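PrgB (Enterococcus faecalis, PDB 6EVU) promotes cell aggregation, biofilm formation and conjugation by binding and compacting DNA, the chain here being the adhesin domain of this antigen I/II-family surface protein. Local coordinates at residues L173-F178 against G278-S283; P192-L197 against V273-G278. All blocks are in the same frame, centred on the assembly; numbering follows the deposited sequence.

Contact 1 (L173-F178 against G278-S283); sequences LTIKFF and GRISFS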
loop_
_atom_site.group_PDB
_atom_site.type_symbol
_atom_site.label_atom_id
_atom_site.label_comp_id
_atom_site.label_asym_id
_atom_site.label_seq_id
_atom_site.Cartn_x
_atom_site.Cartn_y
_atom_site.Cartn_z
ATOM N N LEU A 173 -3.897 -5.104 -5.359
ATOM C CA LEU A 173 -4.809 -5.326 -4.243
ATOM C C LEU A 173 -6.235 -5.072 -4.724
ATOM O O LEU A 173 -6.536 -3.979 -5.245
ATOM C CB LEU A 173 -4.477 -4.413 -3.035
ATOM C CG LEU A 173 -5.480 -4.401 -1.874
ATOM C CD1 LEU A 173 -5.676 -5.821 -1.277
ATOM C CD2 LEU A 173 -4.914 -3.514 -0.808
ATOM N N THR A 174 -7.094 -6.086 -4.582
ATOM C CA THR A 174 -8.527 -5.951 -4.888
ATOM C C THR A 174 -9.298 -6.328 -3.645
ATOM O O THR A 174 -9.021 -7.364 -3.033
ATOM C CB THR A 174 -8.918 -6.891 -6.033
ATOM O OG1 THR A 174 -8.080 -6.654 -7.180
ATOM C CG2 THR A 174 -10.409 -6.709 -6.363
ATOM N N ILE A 175 -10.252 -5.471 -3.228
ATOM C CA ILE A 175 -10.915 -5.598 -1.927
ATOM C C ILE A 175 -12.407 -5.807 -2.141
ATOM O O ILE A 175 -13.030 -5.097 -2.936
ATOM C CB ILE A 175 -10.674 -4.350 -1.059
ATOM C CG1 ILE A 175 -9.181 -4.231 -0.720
ATOM C CG2 ILE A 175 -11.543 -4.379 0.271
ATOM C CD1 ILE A 175 -8.723 -2.827 -0.259
ATOM N N LYS A 176 -12.995 -6.762 -1.415
ATOM C CA LYS A 176 -14.438 -6.923 -1.415
ATOM C C LYS A 176 -14.938 -6.741 -0.002
ATOM O O LYS A 176 -14.378 -7.326 0.928
ATOM C CB LYS A 176 -14.869 -8.291 -1.926
ATOM C CG LYS A 176 -14.629 -8.531 -3.374
ATOM C CD LYS A 176 -15.232 -9.885 -3.719
ATOM C CE LYS A 176 -14.833 -10.321 -5.103
ATOM N NZ LYS A 176 -15.402 -11.677 -5.434
ATOM N N PHE A 177 -15.979 -5.925 0.159
ATOM C CA PHE A 177 -16.604 -5.732 1.474
ATOM C C PHE A 177 -17.904 -6.503 1.489
ATOM O O PHE A 177 -18.617 -6.506 0.489
ATOM C CB PHE A 177 -16.911 -4.264 1.725
ATOM C CG PHE A 177 -15.739 -3.372 1.617
ATOM C CD1 PHE A 177 -14.710 -3.421 2.545
ATOM C CD2 PHE A 177 -15.668 -2.460 0.579
ATOM C CE1 PHE A 177 -13.644 -2.553 2.456
ATOM C CE2 PHE A 177 -14.575 -1.641 0.438
ATOM C CZ PHE A 177 -13.570 -1.670 1.369
ATOM N N PHE A 178 -18.248 -7.104 2.648
ATOM C CA PHE A 178 -19.478 -7.885 2.754
ATOM C C PHE A 178 -20.333 -7.424 3.914
ATOM O O PHE A 178 -19.826 -7.133 5.013
ATOM C CB PHE A 178 -19.160 -9.376 2.906
ATOM C CG PHE A 178 -18.416 -9.958 1.735
ATOM C CD1 PHE A 178 -17.031 -9.968 1.713
ATOM C CD2 PHE A 178 -19.107 -10.494 0.668
ATOM C CE1 PHE A 178 -16.335 -10.522 0.592
ATOM C CE2 PHE A 178 -18.462 -11.012 -0.425
ATOM C CZ PHE A 178 -17.040 -11.049 -0.449
ATOM N N GLY A 278 -17.091 1.408 -8.028
ATOM C CA GLY A 278 -17.190 -0.032 -8.201
ATOM C C GLY A 278 -16.267 -0.665 -7.168
ATOM O O GLY A 278 -15.837 0.005 -6.233
ATOM N N ARG A 279 -15.976 -1.963 -7.338
ATOM C CA ARG A 279 -15.026 -2.665 -6.483
ATOM C C ARG A 279 -13.661 -1.973 -6.484
ATOM O O ARG A 279 -13.126 -1.616 -7.548
ATOM C CB ARG A 279 -14.892 -4.123 -6.984
ATOM C CG ARG A 279 -14.117 -5.045 -5.982
ATOM C CD ARG A 279 -14.108 -6.510 -6.474
ATOM N NE ARG A 279 -15.451 -7.100 -6.521
ATOM C CZ ARG A 279 -15.959 -7.783 -7.528
ATOM N NH1 ARG A 279 -15.269 -7.970 -8.664
ATOM N NH2 ARG A 279 -17.184 -8.271 -7.404
ATOM N N ILE A 280 -13.106 -1.786 -5.294
ATOM C CA ILE A 280 -11.773 -1.200 -5.132
ATOM C C ILE A 280 -10.709 -2.123 -5.698
ATOM O O ILE A 280 -10.628 -3.301 -5.333
ATOM C CB ILE A 280 -11.482 -0.942 -3.647
ATOM C CG1 ILE A 280 -12.399 0.189 -3.152
ATOM C CG2 ILE A 280 -9.993 -0.610 -3.433
ATOM C CD1 ILE A 280 -12.208 0.457 -1.652
ATOM N N SER A 281 -9.821 -1.573 -6.503
ATOM C CA SER A 281 -8.713 -2.394 -7.026
ATOM C C SER A 281 -7.642 -1.468 -7.578
ATOM O O SER A 281 -7.969 -0.534 -8.307
ATOM C CB SER A 281 -9.205 -3.308 -8.122
ATOM O OG SER A 281 -8.161 -4.203 -8.535
ATOM N N PHE A 282 -6.393 -1.683 -7.200
ATOM C CA PHE A 282 -5.312 -0.789 -7.621
ATOM C C PHE A 282 -4.013 -1.514 -7.307
ATOM O O PHE A 282 -4.025 -2.587 -6.679
ATOM C CB PHE A 282 -5.379 0.564 -6.898
ATOM C CG PHE A 282 -5.226 0.435 -5.404
ATOM C CD1 PHE A 282 -6.297 0.095 -4.602
ATOM C CD2 PHE A 282 -3.960 0.632 -4.819
ATOM C CE1 PHE A 282 -6.143 -0.093 -3.234
ATOM C CE2 PHE A 282 -3.773 0.467 -3.445
ATOM C CZ PHE A 282 -4.868 0.091 -2.645
ATOM N N SER A 283 -2.877 -0.943 -7.760
ATOM C CA SER A 283 -1.586 -1.537 -7.373
ATOM C C SER A 283 -0.725 -0.594 -6.542
ATOM O O SER A 283 -0.826 0.644 -6.639
ATOM C CB SER A 283 -0.794 -1.994 -8.614
ATOM O OG SER A 283 -1.540 -2.998 -9.246
HETATM O O HOH W 1 -14.623 -2.886 -2.927
#
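K176 lays its CE over one face of the R279 guanidinium, 3.5 Å above the plane and offset toward the rim, while the F177 ring takes I280 CD1 at its edge and I175 CG2, from its own strand, on one face. The F282 ring has I280 CG2 in its plane at the edge, and L173 CD2 meets its CZ obliquely at 4.0 Å. Apart from R279, in the loop leading in, these groups belong to an antiparallel pair, strands 169-179 and 280-287, in the large sheet of the adhesin domain, consistent with the lectin-like beta-sandwich known from antigen I/II variable domains. At the L173 end the pairing is regular: L173 N gives a nearly straight bond to F282 O, and F282 N returns one to L173 O. In the next, non-hydrogen-bonded pair, the CA atoms of T174 and S281 come within 4.2 Å. Here T174 OG1 lies anti to its carbonyl carbon (chi1 -55°) and S281 OG anti to its backbone N (chi1 -174°), which turns the hydroxyls together into a 2.8 Å hydrogen bond on the sheet face opposite L173, I175 and F282. On the other face L173, I175, I280 and F282 form an apolar layer, with F304 from a loop touching I175 and I280. K176 NZ and R279 NH2 are like charges 4.3 Å apart; E184 forms a salt bridge with R279 NH2 and probably eases that repulsion. Toward K176 and R279 the two backbones draw apart. I175 N still bonds to I280 O, but the return link is indirect: a water donates to I175 O at 2.7 Å and accepts from I280 N at 3.0 Å.

Contact 2 (P192-L197 against V273-G278); sequences PFAYAL and VGLANG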
loop_
_atom_site.group_PDB
_atom_site.type_symbol
_atom_site.label_atom_id
_atom_site.label_comp_id
_atom_site.label_asym_id
_atom_site.label_seq_id
_atom_site.Cartn_x
_atom_site.Cartn_y
_atom_site.Cartn_z
ATOM N N PRO A 192 -19.493 7.323 -4.475
ATOM C CA PRO A 192 -18.340 6.443 -4.663
ATOM C C PRO A 192 -17.602 6.165 -3.365
ATOM O O PRO A 192 -17.690 6.912 -2.389
ATOM C CB PRO A 192 -17.453 7.228 -5.638
ATOM C CG PRO A 192 -17.850 8.674 -5.460
ATOM C CD PRO A 192 -19.329 8.620 -5.163
ATOM N N PHE A 193 -16.904 5.035 -3.362
ATOM C CA PHE A 193 -15.946 4.727 -2.302
ATOM C C PHE A 193 -14.769 5.674 -2.407
ATOM O O PHE A 193 -14.288 5.970 -3.512
ATOM C CB PHE A 193 -15.388 3.314 -2.459
ATOM C CG PHE A 193 -16.339 2.223 -2.134
ATOM C CD1 PHE A 193 -17.501 2.446 -1.400
ATOM C CD2 PHE A 193 -16.071 0.937 -2.571
ATOM C CE1 PHE A 193 -18.351 1.360 -1.087
ATOM C CE2 PHE A 193 -16.914 -0.119 -2.245
ATOM C CZ PHE A 193 -18.030 0.069 -1.547
ATOM N N ALA A 194 -14.275 6.120 -1.264
ATOM C CA ALA A 194 -13.040 6.885 -1.223
ATOM C C ALA A 194 -12.071 6.213 -0.257
ATOM O O ALA A 194 -12.433 5.864 0.879
ATOM C CB ALA A 194 -13.302 8.350 -0.832
ATOM N N TYR A 195 -10.827 6.086 -0.685
ATOM C CA TYR A 195 -9.821 5.451 0.150
ATOM C C TYR A 195 -8.522 6.225 0.062
ATOM O O TYR A 195 -8.277 6.947 -0.908
ATOM C CB TYR A 195 -9.563 3.998 -0.246
ATOM C CG TYR A 195 -9.342 3.693 -1.735
ATOM C CD1 TYR A 195 -10.406 3.554 -2.625
ATOM C CD2 TYR A 195 -8.058 3.511 -2.213
ATOM C CE1 TYR A 195 -10.150 3.242 -4.018
ATOM C CE2 TYR A 195 -7.789 3.175 -3.539
ATOM C CZ TYR A 195 -8.831 3.050 -4.426
ATOM O OH TYR A 195 -8.551 2.708 -5.715
ATOM N N ALA A 196 -7.726 6.117 1.123
ATOM C CA ALA A 196 -6.497 6.878 1.228
ATOM C C ALA A 196 -5.357 6.161 0.514
ATOM O O ALA A 196 -5.259 4.928 0.517
ATOM C CB ALA A 196 -6.120 7.063 2.690
ATOM N N LEU A 197 -4.448 6.938 -0.053
ATOM C CA LEU A 197 -3.193 6.402 -0.561
ATOM C C LEU A 197 -2.207 7.297 0.167
ATOM O O LEU A 197 -2.051 8.476 -0.187
ATOM C CB LEU A 197 -3.078 6.503 -2.079
ATOM C CG LEU A 197 -4.303 5.836 -2.716
ATOM C CD1 LEU A 197 -4.529 6.332 -4.103
ATOM C CD2 LEU A 197 -4.120 4.348 -2.639
ATOM N N VAL A 273 -5.807 10.430 -3.110
ATOM C CA VAL A 273 -7.102 9.834 -2.816
ATOM C C VAL A 273 -7.469 8.866 -3.935
ATOM O O VAL A 273 -7.295 9.190 -5.117
ATOM C CB VAL A 273 -8.181 10.912 -2.649
ATOM C CG1 VAL A 273 -9.508 10.268 -2.359
ATOM C CG2 VAL A 273 -7.739 11.868 -1.528
ATOM N N GLY A 274 -7.916 7.670 -3.558
ATOM C CA GLY A 274 -8.526 6.734 -4.485
ATOM C C GLY A 274 -10.042 6.843 -4.449
ATOM O O GLY A 274 -10.648 6.941 -3.371
ATOM N N LEU A 275 -10.644 6.881 -5.639
ATOM C CA LEU A 275 -12.097 6.969 -5.806
ATOM C C LEU A 275 -12.553 5.773 -6.627
ATOM O O LEU A 275 -11.936 5.456 -7.654
ATOM C CB LEU A 275 -12.541 8.295 -6.481
ATOM C CG LEU A 275 -12.508 9.441 -5.458
ATOM C CD1 LEU A 275 -12.475 10.838 -6.089
ATOM C CD2 LEU A 275 -13.650 9.298 -4.483
ATOM N N ALA A 276 -13.587 5.074 -6.161
ATOM C CA ALA A 276 -14.057 3.877 -6.857
ATOM C C ALA A 276 -15.577 3.932 -7.025
ATOM O O ALA A 276 -16.315 3.916 -6.035
ATOM C CB ALA A 276 -13.649 2.593 -6.127
ATOM N N ASN A 277 -16.049 3.964 -8.280
ATOM C CA ASN A 277 -17.471 3.755 -8.563
ATOM C C ASN A 277 -17.781 2.272 -8.756
ATOM O O ASN A 277 -18.583 1.901 -9.600
ATOM C CB ASN A 277 -17.905 4.571 -9.792
ATOM C CG ASN A 277 -17.676 6.069 -9.620
ATOM O OD1 ASN A 277 -18.408 6.737 -8.880
ATOM N ND2 ASN A 277 -16.670 6.607 -10.312
ATOM N N GLY A 278 -17.091 1.408 -8.028
ATOM C CA GLY A 278 -17.190 -0.032 -8.201
ATOM C C GLY A 278 -16.267 -0.665 -7.168
ATOM O O GLY A 278 -15.837 0.005 -6.233
#
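Y195 CG stands between its own backbone N and carbonyl carbon (chi1 48°), and from there the ring spreads flat over the backbone of G274. With no side chain on that glycine, G274 CA sits over the ring centre, 3.7 Å from the centroid and 11° off the normal, a CH-pi contact. The ring's CE1 meets A276 CB at 4.1 Å, the methyl lying at the ring edge near its plane. L275 turns to the other face of the sheet, where its CG is anti to the carbonyl carbon (chi1 -78°) and its CD2 packs on A194 CB at 3.8 Å. Along the backbone, F193 pairs with A276 and Y195 with G274, each through two hydrogen bonds; Y195 N to G274 O and G274 N to Y195 O both measure 2.8 Å. G274 O thus accepts from Y195 N while also lying over the Y195 ring, 3.5 Å from CD1. Past the last pair, P192 and N277 run side by side, with P192 CB 3.4 Å from N277 OD1. This antiparallel pair makes up two-thirds of a small three-stranded sheet: strand 272-276 is in the middle, 193-197 on one side and 221-225 on the other. N221 OD1 of that third strand accepts a hydrogen bond from Y195 OH, Y121 meets the F193 ring edge-to-face, and strand 280-287 packs against the F193 and Y195 side chains.

Overall arrangement
From the N terminus, after the earlier strands of the two larger sheets, the chain reaches strand 169-179, then 193-197, and passes through 211-215 and 221-225 before strand 272-276 returns to 193-197. That closes contact 2, the inner loop. The short link through N277 and G278, the latter common to both contacts, leads into strand 280-287, which closes the outer loop at contact 1. Contact 1 belongs to the large antiparallel sheet and contact 2 to the small three-stranded one; their centres lie about 10 Å apart. The sheets meet through side chains, I280 and F282 against Y195 and F177 against F193. N221 also bridges them, its bonds to backbone R279 and S281 joining strand 221-225 to 280-287.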